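Local coordinates for protein glycerophosphoryl diester phosphodiesterase (Parabacteroides distasonis, PDB 3MZ2) that probably hydrolyses glycerophosphodiesters, as a TIM-barrel phosphodiesterase, at residues I31-H37 with D261-D266; E65-R69 with L78-D82; Y174-N179 with G199-H204; T235-D240 with A251-I255; N55-T60 with P268-E273. All coordinates share one frame. Residues are numbered along the deposited sequence.

Interaction 1: residues I31-H37 with D261-D266. With SO4 (sulfate ion), chain C.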
# COMPACT_ATOMS: atom_id res chain seq x y z
N ILE A 31 29.46 3.51 -12.30
CA ILE A 31 29.88 2.76 -11.11
C ILE A 31 28.67 2.00 -10.57
O ILE A 31 27.61 2.61 -10.36
CB ILE A 31 30.43 3.73 -10.04
CG1 ILE A 31 31.74 4.33 -10.54
CG2 ILE A 31 30.65 3.04 -8.66
CD1 ILE A 31 32.26 5.39 -9.65
N PRO A 32 28.84 0.70 -10.30
CA PRO A 32 27.72 -0.04 -9.70
C PRO A 32 27.31 0.63 -8.40
O PRO A 32 28.20 0.98 -7.59
CB PRO A 32 28.32 -1.44 -9.45
CG PRO A 32 29.33 -1.59 -10.54
CD PRO A 32 29.94 -0.18 -10.67
N LEU A 33 26.00 0.76 -8.18
CA LEU A 33 25.45 1.44 -7.01
C LEU A 33 24.77 0.49 -6.02
O LEU A 33 24.29 -0.57 -6.41
CB LEU A 33 24.48 2.51 -7.46
CG LEU A 33 25.08 3.60 -8.31
CD1 LEU A 33 23.98 4.65 -8.61
CD2 LEU A 33 26.34 4.31 -7.68
N ILE A 34 24.73 0.86 -4.75
CA ILE A 34 24.09 0.08 -3.71
C ILE A 34 23.09 0.94 -2.96
O ILE A 34 23.35 2.13 -2.63
CB ILE A 34 25.11 -0.46 -2.72
CG1 ILE A 34 26.16 -1.38 -3.39
CG2 ILE A 34 24.44 -1.29 -1.57
CD1 ILE A 34 27.32 -1.90 -2.47
N SER A 35 21.93 0.36 -2.72
CA SER A 35 20.90 1.02 -1.90
C SER A 35 20.50 0.11 -0.76
O SER A 35 20.30 -1.09 -0.97
CB SER A 35 19.70 1.39 -2.79
OG SER A 35 18.80 2.25 -2.15
N GLY A 36 20.45 0.66 0.45
CA GLY A 36 20.08 -0.09 1.63
C GLY A 36 18.59 -0.18 1.73
O GLY A 36 17.91 0.82 1.99
N HIS A 37 18.06 -1.37 1.52
CA HIS A 37 16.64 -1.66 1.73
C HIS A 37 16.23 -1.49 3.19
O HIS A 37 16.79 -2.11 4.11
CB HIS A 37 16.35 -3.10 1.30
CG HIS A 37 14.89 -3.48 1.33
ND1 HIS A 37 14.38 -4.39 2.22
CD2 HIS A 37 13.86 -3.11 0.53
CE1 HIS A 37 13.09 -4.57 1.98
NE2 HIS A 37 12.75 -3.81 0.95
N ASP A 261 22.49 -1.90 -12.76
CA ASP A 261 23.25 -0.71 -12.32
C ASP A 261 23.28 -0.56 -10.81
O ASP A 261 24.27 -0.05 -10.24
CB ASP A 261 22.69 0.54 -12.99
CG ASP A 261 22.58 0.38 -14.51
OD1 ASP A 261 23.64 0.11 -15.12
OD2 ASP A 261 21.44 0.37 -15.02
N ILE A 262 22.17 -0.95 -10.18
CA ILE A 262 21.98 -0.70 -8.76
C ILE A 262 21.43 -1.97 -8.12
O ILE A 262 20.56 -2.61 -8.67
CB ILE A 262 20.98 0.50 -8.51
CG1 ILE A 262 21.31 1.73 -9.40
CG2 ILE A 262 20.96 0.84 -7.03
CD1 ILE A 262 20.28 2.86 -9.38
N ILE A 263 22.02 -2.37 -6.98
CA ILE A 263 21.43 -3.43 -6.14
C ILE A 263 20.85 -2.82 -4.87
O ILE A 263 21.60 -2.12 -4.12
CB ILE A 263 22.47 -4.48 -5.77
CG1 ILE A 263 22.84 -5.26 -7.02
CG2 ILE A 263 21.91 -5.43 -4.71
CD1 ILE A 263 24.10 -6.16 -6.85
N GLU A 264 19.56 -3.01 -4.65
CA GLU A 264 18.92 -2.71 -3.36
C GLU A 264 18.86 -3.98 -2.52
O GLU A 264 18.35 -5.01 -2.97
CB GLU A 264 17.51 -2.17 -3.53
CG GLU A 264 16.81 -1.85 -2.21
CD GLU A 264 15.33 -1.64 -2.39
OE1 GLU A 264 14.60 -2.61 -2.70
OE2 GLU A 264 14.90 -0.52 -2.24
N SER A 265 19.37 -3.89 -1.29
CA SER A 265 19.59 -5.06 -0.46
C SER A 265 19.41 -4.78 1.00
O SER A 265 19.73 -3.65 1.48
CB SER A 265 21.01 -5.60 -0.75
OG SER A 265 21.38 -6.70 0.05
N ASP A 266 18.96 -5.80 1.75
CA ASP A 266 18.95 -5.74 3.21
C ASP A 266 20.38 -5.90 3.74
O ASP A 266 20.61 -5.66 4.91
CB ASP A 266 18.06 -6.84 3.83
CG ASP A 266 16.58 -6.56 3.68
OD1 ASP A 266 16.21 -5.38 3.71
OD2 ASP A 266 15.79 -7.53 3.54
S SO4 C . 9.38 -3.80 1.33
O1 SO4 C . 10.02 -2.93 2.33
O2 SO4 C . 9.96 -3.48 0.03
O3 SO4 C . 9.60 -5.23 1.61
O4 SO4 C . 7.91 -3.59 1.44
O HOH W 1 16.20 1.81 -3.11
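Strands 33-36 and 262-265 run side by side in parallel, their axes 4.6 Å apart at closest approach and inclined by 21°. They are the first and last strands of the TIM barrel, so their pairing closes the cylinder between residues far apart in the chain. Five backbone hydrogen bonds alternate across the seam: Leu33 N to Asp261 O (2.8 Å), Ile263 N to Leu33 O (3.0 Å), Ser35 N to Ile263 O (2.9 Å), Ser265 N to Ser35 O (3.0 Å) and His37 N to Ser265 O (2.8 Å). Short CA-H...O contacts accompany them, as from Glu264 CA to Ser35 O (3.2 Å).

Side chains alternate between the two faces of the sheet. Leu33, Ile262, Ser35 and Glu264 share one face, where Leu33 CB meets Ile262 CG1 at 3.8 Å and a water links Ser35 OG to Glu264 OE2. Ser35 OG also bonds Thr63, and Glu264 OE1 bonds Ser234. Ile34, Ile263 and Ser265 occupy the other face, against helices 245-257 and 268-275. At the C-terminal ends of the strands, where TIM barrels carry their active sites, His37 turns toward the last strand. Its ring is held at both nitrogens: ND1 donates to Asp266 OD1 at 2.6 Å, and NE2 donates to sulfate O2 at 3.0 Å.

Interaction 2: residues E65-R69 with L78-D82. With SO4 (sulfate ion), chain C.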
# COMPACT_ATOMS: atom_id res chain seq x y z
N GLU A 65 16.63 3.44 1.19
CA GLU A 65 15.20 3.36 0.96
C GLU A 65 14.58 3.17 2.34
O GLU A 65 15.00 2.30 3.09
CB GLU A 65 14.93 2.15 0.07
CG GLU A 65 13.47 2.02 -0.28
CD GLU A 65 12.68 1.11 0.61
OE1 GLU A 65 13.23 0.45 1.51
OE2 GLU A 65 11.45 1.06 0.38
N ILE A 66 13.63 4.02 2.72
CA ILE A 66 13.12 4.05 4.07
C ILE A 66 11.59 4.09 4.07
O ILE A 66 10.94 4.36 3.03
CB ILE A 66 13.75 5.25 4.86
CG1 ILE A 66 13.41 6.59 4.20
CG2 ILE A 66 15.28 5.06 4.92
CD1 ILE A 66 13.95 7.86 4.91
N ASP A 67 11.01 3.84 5.25
CA ASP A 67 9.58 3.62 5.43
C ASP A 67 8.93 4.68 6.36
O ASP A 67 8.80 4.45 7.56
CB ASP A 67 9.34 2.21 6.03
CG ASP A 67 9.88 1.11 5.15
OD1 ASP A 67 9.35 0.99 4.02
OD2 ASP A 67 10.80 0.39 5.58
N PRO A 68 8.51 5.83 5.79
CA PRO A 68 7.83 6.86 6.58
C PRO A 68 6.40 6.46 6.92
O PRO A 68 5.67 5.94 6.08
CB PRO A 68 7.85 8.11 5.69
CG PRO A 68 8.48 7.73 4.42
CD PRO A 68 8.66 6.23 4.39
N ARG A 69 6.03 6.65 8.18
CA ARG A 69 4.68 6.41 8.62
C ARG A 69 4.36 7.28 9.84
O ARG A 69 5.23 7.90 10.45
CB ARG A 69 4.41 4.93 8.94
CG ARG A 69 5.17 4.39 10.09
CD ARG A 69 4.63 3.04 10.61
NE ARG A 69 4.53 1.97 9.59
CZ ARG A 69 3.38 1.52 9.09
NH1 ARG A 69 2.23 2.08 9.42
NH2 ARG A 69 3.42 0.55 8.20
N LEU A 78 10.25 6.59 10.89
CA LEU A 78 10.67 5.54 9.98
C LEU A 78 10.44 4.22 10.69
O LEU A 78 11.06 3.98 11.72
CB LEU A 78 12.16 5.66 9.68
CG LEU A 78 12.58 7.02 9.13
CD1 LEU A 78 14.04 7.03 8.71
CD2 LEU A 78 11.71 7.48 8.00
N PHE A 79 9.58 3.38 10.12
CA PHE A 79 9.24 2.10 10.70
C PHE A 79 8.41 1.33 9.66
O PHE A 79 7.37 1.83 9.21
CB PHE A 79 8.40 2.29 11.99
CG PHE A 79 8.37 1.07 12.85
CD1 PHE A 79 9.40 0.83 13.75
CD2 PHE A 79 7.36 0.14 12.72
CE1 PHE A 79 9.41 -0.30 14.52
CE2 PHE A 79 7.38 -1.00 13.49
CZ PHE A 79 8.39 -1.20 14.39
N HIS A 80 8.84 0.12 9.30
CA HIS A 80 8.19 -0.57 8.18
C HIS A 80 6.80 -1.16 8.48
O HIS A 80 5.86 -0.91 7.75
CB HIS A 80 9.10 -1.68 7.63
CG HIS A 80 8.47 -2.45 6.51
ND1 HIS A 80 7.66 -3.55 6.74
CD2 HIS A 80 8.41 -2.21 5.18
CE1 HIS A 80 7.20 -3.99 5.58
NE2 HIS A 80 7.65 -3.21 4.62
N ASP A 81 6.73 -1.97 9.52
CA ASP A 81 5.55 -2.82 9.78
C ASP A 81 4.37 -2.08 10.38
O ASP A 81 4.53 -1.02 11.01
CB ASP A 81 5.88 -3.97 10.73
CG ASP A 81 6.87 -4.96 10.18
OD1 ASP A 81 7.17 -4.96 8.95
OD2 ASP A 81 7.39 -5.75 10.99
N ASP A 82 3.21 -2.72 10.22
CA ASP A 82 1.95 -2.27 10.80
C ASP A 82 1.90 -2.56 12.30
O ASP A 82 1.04 -2.09 12.98
CB ASP A 82 0.74 -2.97 10.09
CG ASP A 82 0.61 -2.59 8.63
OD1 ASP A 82 1.05 -1.46 8.23
OD2 ASP A 82 0.12 -3.42 7.85
S SO4 C . 9.38 -3.80 1.33
O1 SO4 C . 10.02 -2.93 2.33
O2 SO4 C . 9.96 -3.48 0.03
O3 SO4 C . 9.60 -5.23 1.61
O4 SO4 C . 7.91 -3.59 1.44
O HOH W 2 -0.22 1.38 8.20
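Arg69 has more of its surface covered here than any other residue of the two segments, and its guanidinium ties down the loop after strand 76-78. NE donates to Phe79 O (2.9 Å) and NH2 to His80 O (2.9 Å), both acceptors lying near the guanidinium plane, while NH2 also forms a salt bridge with Asp82 OD1 at 3.1 Å. A water joins Arg69 NH1 to the same carboxylate oxygen. The other carboxylate oxygen, Asp82 OD2, accepts from the backbone of Asp82 in the second subunit, so this loop reaches the dimer interface.

Leu78 lies where strand 76-78 pairs antiparallel with barrel strand 63-70, a short hairpin added to the TIM-barrel sheet. Pro68 and Leu78 form a non-hydrogen-bonded pair, and beside them Phe79 N donates to Asp67 O (2.9 Å). Leu78 CD2 packs against Ile66 CD1 at 3.8 Å, and Phe53 of helix 50-59 touches both side chains.

Asp67 points toward the loop, with OD2 3.4 Å from His80 CB; its carboxylate is held by Asn48 and Lys140. The His80 ring is oriented by ND1 donating to Asp81 OD1 (2.7 Å), and its NE2 donates to sulfate O4 (3.2 Å), an ion bound also by Arg38 and His37.

Interaction 3: residues Y174-N179 with G199-H204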
# COMPACT_ATOMS: atom_id res chain seq x y z
N TYR A 174 5.08 15.07 -9.97
CA TYR A 174 5.88 15.86 -10.91
C TYR A 174 5.21 17.23 -11.24
O TYR A 174 5.88 18.25 -11.33
CB TYR A 174 6.17 15.04 -12.18
CG TYR A 174 6.96 15.82 -13.18
CD1 TYR A 174 8.30 16.06 -13.02
CD2 TYR A 174 6.32 16.38 -14.29
CE1 TYR A 174 9.01 16.82 -13.97
CE2 TYR A 174 7.04 17.14 -15.20
CZ TYR A 174 8.35 17.34 -15.04
OH TYR A 174 9.04 18.14 -15.93
N GLU A 175 3.89 17.23 -11.37
CA GLU A 175 3.10 18.43 -11.63
C GLU A 175 3.16 19.35 -10.41
O GLU A 175 3.19 20.56 -10.59
CB GLU A 175 1.67 18.07 -12.06
CG GLU A 175 1.67 17.41 -13.46
CD GLU A 175 0.32 17.22 -14.10
OE1 GLU A 175 -0.68 17.40 -13.40
OE2 GLU A 175 0.32 16.86 -15.33
N LYS A 176 3.24 18.79 -9.20
CA LYS A 176 3.36 19.62 -7.98
C LYS A 176 4.74 20.23 -7.84
O LYS A 176 4.90 21.35 -7.36
CB LYS A 176 3.07 18.81 -6.72
CG LYS A 176 1.62 18.60 -6.46
CD LYS A 176 1.37 18.11 -5.07
N ASN A 177 5.76 19.49 -8.24
CA ASN A 177 7.13 20.02 -8.18
C ASN A 177 8.01 19.29 -9.19
O ASN A 177 8.44 18.15 -8.98
CB ASN A 177 7.69 19.88 -6.78
CG ASN A 177 9.10 20.49 -6.64
OD1 ASN A 177 9.74 20.86 -7.62
ND2 ASN A 177 9.56 20.57 -5.42
N PRO A 178 8.30 19.96 -10.32
CA PRO A 178 9.07 19.25 -11.36
C PRO A 178 10.54 19.02 -11.09
O PRO A 178 11.25 18.47 -11.94
CB PRO A 178 8.92 20.18 -12.58
CG PRO A 178 8.74 21.51 -11.99
CD PRO A 178 7.85 21.28 -10.80
N ASN A 179 11.01 19.46 -9.93
CA ASN A 179 12.37 19.17 -9.50
C ASN A 179 12.46 17.87 -8.71
O ASN A 179 13.53 17.46 -8.31
CB ASN A 179 12.90 20.34 -8.68
CG ASN A 179 13.15 21.59 -9.53
OD1 ASN A 179 13.54 21.50 -10.71
ND2 ASN A 179 12.82 22.73 -9.00
N GLY A 199 3.97 11.68 -19.28
CA GLY A 199 4.91 12.81 -19.46
C GLY A 199 5.96 12.97 -18.39
O GLY A 199 6.41 14.13 -18.16
N ILE A 200 6.41 11.88 -17.76
CA ILE A 200 7.46 11.99 -16.75
C ILE A 200 8.82 11.96 -17.44
O ILE A 200 9.15 10.98 -18.10
CB ILE A 200 7.43 10.84 -15.73
CG1 ILE A 200 6.00 10.63 -15.24
CG2 ILE A 200 8.40 11.15 -14.55
CD1 ILE A 200 5.40 11.84 -14.53
N PRO A 201 9.63 13.02 -17.27
CA PRO A 201 10.95 12.97 -17.92
C PRO A 201 11.80 11.82 -17.45
O PRO A 201 11.90 11.60 -16.26
CB PRO A 201 11.59 14.31 -17.52
CG PRO A 201 10.47 15.15 -17.00
CD PRO A 201 9.44 14.25 -16.48
N TRP A 202 12.42 11.08 -18.37
CA TRP A 202 13.26 9.97 -17.98
C TRP A 202 14.47 10.48 -17.15
O TRP A 202 15.00 9.73 -16.34
CB TRP A 202 13.70 9.16 -19.22
CG TRP A 202 12.62 8.32 -19.83
CD1 TRP A 202 12.15 8.40 -21.12
CD2 TRP A 202 11.93 7.23 -19.22
NE1 TRP A 202 11.16 7.46 -21.32
CE2 TRP A 202 11.03 6.71 -20.18
CE3 TRP A 202 11.98 6.67 -17.94
CZ2 TRP A 202 10.15 5.65 -19.90
CZ3 TRP A 202 11.14 5.58 -17.64
CH2 TRP A 202 10.22 5.10 -18.62
N SER A 203 14.88 11.72 -17.38
CA SER A 203 15.94 12.31 -16.60
C SER A 203 15.59 12.38 -15.12
O SER A 203 16.47 12.52 -14.28
CB SER A 203 16.28 13.70 -17.10
OG SER A 203 15.18 14.59 -17.05
N HIS A 204 14.30 12.36 -14.80
CA HIS A 204 13.87 12.36 -13.39
C HIS A 204 13.52 10.97 -12.81
O HIS A 204 12.93 10.88 -11.71
CB HIS A 204 12.67 13.30 -13.26
CG HIS A 204 13.08 14.73 -13.38
ND1 HIS A 204 12.94 15.63 -12.36
CD2 HIS A 204 13.65 15.39 -14.41
CE1 HIS A 204 13.42 16.81 -12.75
NE2 HIS A 204 13.82 16.70 -14.00
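Two alpha-to-beta connections of the TIM barrel meet at the end where its strands begin: the end of helix 167-176 packs against the loop after helix 189-197. Tyr174, near the helix C terminus, is central. Pro201 CD lies over one face of the tyrosine ring, 3.8 Å from the centroid and 20° off the normal, a CH-pi contact that places Pro201 CG 3.5 Å from Tyr174 OH. The edge of the same ring is directed at the face of His204 in a T-shaped pair, with centroids 5.8 Å apart and planes at 78°. Lower on the side chain, Tyr174 CB meets Ile200 CD1 at 4.0 Å.

Each backbone turns sharply here. Asn177 leaves helical geometry, and its OD1 accepts from Asn179 N at 3.0 Å, an Asx turn that carries the chain through Pro178. Across the contact, Gly199, with positive phi, is the C-prime residue of the Schellman motif ending helix 189-197, after which His204 N donates to Pro201 O (2.9 Å).

The imidazole of His204 is further fixed by a hydrogen bond from ND1 to Phe180 O, next to the parallel strands 182-185 and 205-210, while Ile21 of helix 17-23 packs against its side chain.

Interaction 4: residues T235-D240 with A251-I255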
# COMPACT_ATOMS: atom_id res chain seq x y z
N THR A 235 17.30 -7.35 -4.13
CA THR A 235 17.62 -8.69 -3.69
C THR A 235 16.94 -9.05 -2.35
O THR A 235 17.09 -10.17 -1.85
CB THR A 235 19.14 -8.90 -3.58
OG1 THR A 235 19.72 -7.92 -2.74
CG2 THR A 235 19.79 -8.83 -5.00
N ALA A 236 16.18 -8.11 -1.79
CA ALA A 236 15.60 -8.35 -0.47
C ALA A 236 14.73 -9.61 -0.43
O ALA A 236 14.86 -10.42 0.46
CB ALA A 236 14.82 -7.07 0.05
N PRO A 237 13.87 -9.81 -1.43
CA PRO A 237 13.05 -11.04 -1.38
C PRO A 237 13.71 -12.26 -1.98
O PRO A 237 13.22 -13.42 -1.87
CB PRO A 237 11.80 -10.66 -2.20
CG PRO A 237 12.15 -9.53 -3.01
CD PRO A 237 13.44 -8.89 -2.49
N SER A 238 14.83 -12.01 -2.65
CA SER A 238 15.42 -13.03 -3.52
C SER A 238 16.82 -13.39 -3.01
O SER A 238 16.95 -14.17 -2.06
CB SER A 238 15.40 -12.55 -4.96
OG SER A 238 15.95 -11.23 -5.08
N ASP A 239 17.87 -12.84 -3.61
CA ASP A 239 19.22 -13.31 -3.30
C ASP A 239 19.67 -13.05 -1.87
O ASP A 239 20.54 -13.77 -1.38
CB ASP A 239 20.23 -12.79 -4.32
CG ASP A 239 19.76 -13.01 -5.74
OD1 ASP A 239 19.90 -14.14 -6.21
OD2 ASP A 239 19.13 -12.10 -6.35
N ASP A 240 19.11 -12.06 -1.18
CA ASP A 240 19.45 -11.84 0.23
C ASP A 240 19.12 -13.03 1.11
O ASP A 240 19.64 -13.16 2.21
CB ASP A 240 18.72 -10.63 0.83
CG ASP A 240 19.22 -9.30 0.30
OD1 ASP A 240 20.27 -9.26 -0.37
OD2 ASP A 240 18.63 -8.27 0.66
N ALA A 251 25.79 -14.28 -6.15
CA ALA A 251 24.56 -13.76 -6.70
C ALA A 251 24.64 -12.24 -6.96
O ALA A 251 24.22 -11.75 -8.00
CB ALA A 251 23.38 -14.07 -5.72
N TYR A 252 25.23 -11.49 -6.04
CA TYR A 252 25.38 -10.06 -6.23
C TYR A 252 26.28 -9.74 -7.42
O TYR A 252 25.98 -8.88 -8.23
CB TYR A 252 25.91 -9.38 -4.96
CG TYR A 252 25.06 -9.60 -3.70
CD1 TYR A 252 23.68 -9.51 -3.74
CD2 TYR A 252 25.68 -9.85 -2.48
CE1 TYR A 252 22.91 -9.70 -2.60
CE2 TYR A 252 24.92 -10.05 -1.32
CZ TYR A 252 23.54 -9.97 -1.38
OH TYR A 252 22.81 -10.16 -0.23
N ARG A 253 27.38 -10.47 -7.54
CA ARG A 253 28.22 -10.32 -8.74
C ARG A 253 27.52 -10.66 -10.04
O ARG A 253 27.66 -9.95 -11.03
CB ARG A 253 29.55 -11.10 -8.56
CG ARG A 253 30.52 -10.46 -7.58
CD ARG A 253 31.83 -11.20 -7.57
NE ARG A 253 31.75 -12.58 -7.05
CZ ARG A 253 31.90 -12.93 -5.77
NH1 ARG A 253 32.15 -11.99 -4.81
NH2 ARG A 253 31.81 -14.21 -5.44
N MSE A 254 26.73 -11.73 -10.05
CA MSE A 254 26.00 -12.14 -11.26
C MSE A 254 25.06 -11.01 -11.71
O MSE A 254 24.97 -10.68 -12.89
CB MSE A 254 25.25 -13.44 -11.00
CG MSE A 254 24.39 -13.88 -12.12
SE MSE A 254 24.15 -15.84 -12.08
CE MSE A 254 23.37 -16.06 -10.25
N ILE A 255 24.41 -10.34 -10.74
CA ILE A 255 23.50 -9.25 -11.06
C ILE A 255 24.25 -8.14 -11.79
O ILE A 255 23.78 -7.65 -12.82
CB ILE A 255 22.76 -8.70 -9.84
CG1 ILE A 255 21.77 -9.77 -9.35
CG2 ILE A 255 22.05 -7.40 -10.22
CD1 ILE A 255 21.34 -9.61 -7.88
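Hydrogen bonding centres on Asp240 OD1, which accepts from Tyr252 OH at 2.7 Å and from Thr235 OG1 at 2.8 Å. The tyrosine reaches from helix 245-257 to the loop with the carboxylate oxygen near its ring plane. Within the loop, Thr235 O accepts from both Ser238 N (3.0 Å) and Asp240 N (2.8 Å), folding residues 235-240 into a compact turn that brings Asp240 back beside Thr235.

Van der Waals contacts fill the rest. Thr235 CG2 touches Ile255 CD1 at 3.4 Å, and Ile255 CD1 also lies 3.7 Å from Asp239 OD2. One helical turn earlier, Ala251 CB meets Asp239 OD1 at 3.5 Å, so Asp239 rests on two residues spaced i, i+4 along the helix.

The contact belongs to a beta-alpha unit of the TIM barrel, joining the loop after strand 231-234 to the helix it leads into. Asp240 also bonds Ser265 and the backbone of Asp266, and Tyr252 packs on Ser265 of strand 262-265 and Val271 of helix 268-275.

Interaction 5: residues N55-T60 with P268-E273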
# COMPACT_ATOMS: atom_id res chain seq x y z
N ASN A 55 26.43 3.15 9.95
CA ASN A 55 27.22 1.92 9.83
C ASN A 55 27.41 1.53 8.38
O ASN A 55 28.54 1.27 7.94
CB ASN A 55 26.55 0.77 10.59
CG ASN A 55 27.42 -0.49 10.62
OD1 ASN A 55 28.55 -0.45 11.11
ND2 ASN A 55 26.89 -1.61 10.14
N THR A 56 26.35 1.51 7.60
CA THR A 56 26.50 1.16 6.20
C THR A 56 27.48 2.09 5.48
O THR A 56 28.33 1.62 4.76
CB THR A 56 25.15 1.15 5.46
OG1 THR A 56 24.29 0.17 6.05
CG2 THR A 56 25.28 0.81 3.96
N LEU A 57 27.36 3.40 5.64
CA LEU A 57 28.30 4.33 5.01
C LEU A 57 29.77 4.16 5.41
O LEU A 57 30.66 4.53 4.64
CB LEU A 57 27.88 5.76 5.24
CG LEU A 57 26.56 6.17 4.61
CD1 LEU A 57 26.41 7.67 4.77
CD2 LEU A 57 26.41 5.75 3.15
N SER A 58 30.05 3.60 6.59
CA SER A 58 31.43 3.32 6.99
C SER A 58 32.12 2.29 6.08
O SER A 58 33.34 2.29 5.94
CB SER A 58 31.49 2.83 8.45
OG SER A 58 30.85 3.75 9.33
N TYR A 59 31.32 1.42 5.46
CA TYR A 59 31.81 0.36 4.55
C TYR A 59 31.61 0.65 3.06
O TYR A 59 32.39 0.21 2.22
CB TYR A 59 31.11 -0.95 4.86
CG TYR A 59 31.40 -1.52 6.21
CD1 TYR A 59 30.62 -1.19 7.29
CD2 TYR A 59 32.42 -2.46 6.40
CE1 TYR A 59 30.86 -1.72 8.56
CE2 TYR A 59 32.68 -3.01 7.66
CZ TYR A 59 31.89 -2.63 8.74
OH TYR A 59 32.09 -3.14 10.01
N THR A 60 30.54 1.38 2.71
CA THR A 60 30.23 1.64 1.34
C THR A 60 29.44 2.90 1.11
O THR A 60 28.59 3.22 1.93
CB THR A 60 29.43 0.42 0.75
OG1 THR A 60 29.16 0.61 -0.65
CG2 THR A 60 28.09 0.17 1.52
N PRO A 268 23.53 -4.44 2.44
CA PRO A 268 24.37 -3.60 1.56
C PRO A 268 25.89 -3.73 1.75
O PRO A 268 26.66 -3.50 0.80
CB PRO A 268 23.91 -2.19 1.92
CG PRO A 268 23.33 -2.31 3.32
CD PRO A 268 22.67 -3.64 3.33
N ILE A 269 26.33 -4.03 2.97
CA ILE A 269 27.75 -4.22 3.27
C ILE A 269 28.23 -5.49 2.60
O ILE A 269 29.31 -5.53 2.00
CB ILE A 269 28.07 -4.21 4.77
CG1 ILE A 269 27.62 -2.87 5.40
CG2 ILE A 269 29.64 -4.42 4.99
CD1 ILE A 269 27.58 -2.92 6.90
N GLU A 270 27.41 -6.54 2.63
CA GLU A 270 27.80 -7.76 1.93
C GLU A 270 27.85 -7.52 0.43
O GLU A 270 28.73 -8.05 -0.28
CB GLU A 270 26.83 -8.90 2.22
CG GLU A 270 26.93 -9.49 3.57
CD GLU A 270 26.11 -10.78 3.71
OE1 GLU A 270 26.02 -11.57 2.76
OE2 GLU A 270 25.53 -10.98 4.78
N VAL A 271 26.89 -6.74 -0.08
CA VAL A 271 26.87 -6.40 -1.49
C VAL A 271 28.18 -5.68 -1.85
O VAL A 271 28.85 -6.04 -2.83
CB VAL A 271 25.65 -5.56 -1.92
CG1 VAL A 271 25.74 -5.23 -3.41
CG2 VAL A 271 24.39 -6.35 -1.68
N ALA A 272 28.54 -4.70 -1.03
CA ALA A 272 29.78 -3.94 -1.26
C ALA A 272 30.99 -4.82 -1.29
O ALA A 272 31.82 -4.73 -2.18
CB ALA A 272 29.96 -2.87 -0.17
N GLU A 273 31.14 -5.70 -0.29
CA GLU A 273 32.27 -6.63 -0.27
C GLU A 273 32.29 -7.55 -1.49
O GLU A 273 33.36 -7.81 -2.06
CB GLU A 273 32.32 -7.40 1.07
CG GLU A 273 32.57 -6.40 2.20
CD GLU A 273 32.76 -6.96 3.58
OE1 GLU A 273 32.80 -8.21 3.72
OE2 GLU A 273 32.90 -6.12 4.53
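Pro268 opens the second helix by presenting its ring to Thr56, with Pro268 CG 3.7 Å from Thr56 CG2. Pro268 O lies 4.0 Å from Thr60 CG2, so the first turn of helix 268-275 already meets both Thr56 and Thr60. Ile269 follows and has the most surface covered of any residue in the contact. Its side chain extends across the groove between the helices, where CD1 comes within 3.6 Å of Asn55 ND2 and 3.5 Å of Tyr59 CD1. Ile269 CG2 lies over the face of the Tyr59 ring, 4.0 Å from the centroid and 27° off the normal, a CH-pi contact.

One turn beyond Pro268, Ala272 packs its methyl against Thr60, with the two CB atoms 3.5 Å apart. Beneath them, Ile34 of strand 33-36 touches Thr60, Pro268 and Ala272. Glu273 ends the segment more loosely at the exposed edge, its OE2 4.1 Å from Tyr59 CD2.

The short segments 55-59 and 268-273 are nearly parallel, 5° apart in direction, with axes 9.5 Å from each other at closest approach. In a TIM barrel the helices of the beta-alpha units surround the strands; here those of the first and last lie side by side where the ring closes.

Overall arrangement
Interactions 1 and 5 close the barrel at two levels: interaction 1, buried, joins the first and last strands through backbone hydrogen bonds, and interaction 5, partly exposed at its outer edge, joins the helices following them through mainly apolar contacts, with Ile34 filling the space between. Interaction 4, also buried, meets the last strand through Asp240 and helix 268-275 through Tyr252. Interaction 2 lies on the adjacent strand 63-70 and is more ionic; His37 of interaction 1 and His80 of interaction 2 hold one sulfate between them. Interaction 3 stands apart, its centre about 31 Å from that of interaction 5, and relies on ring packing in a partly exposed setting.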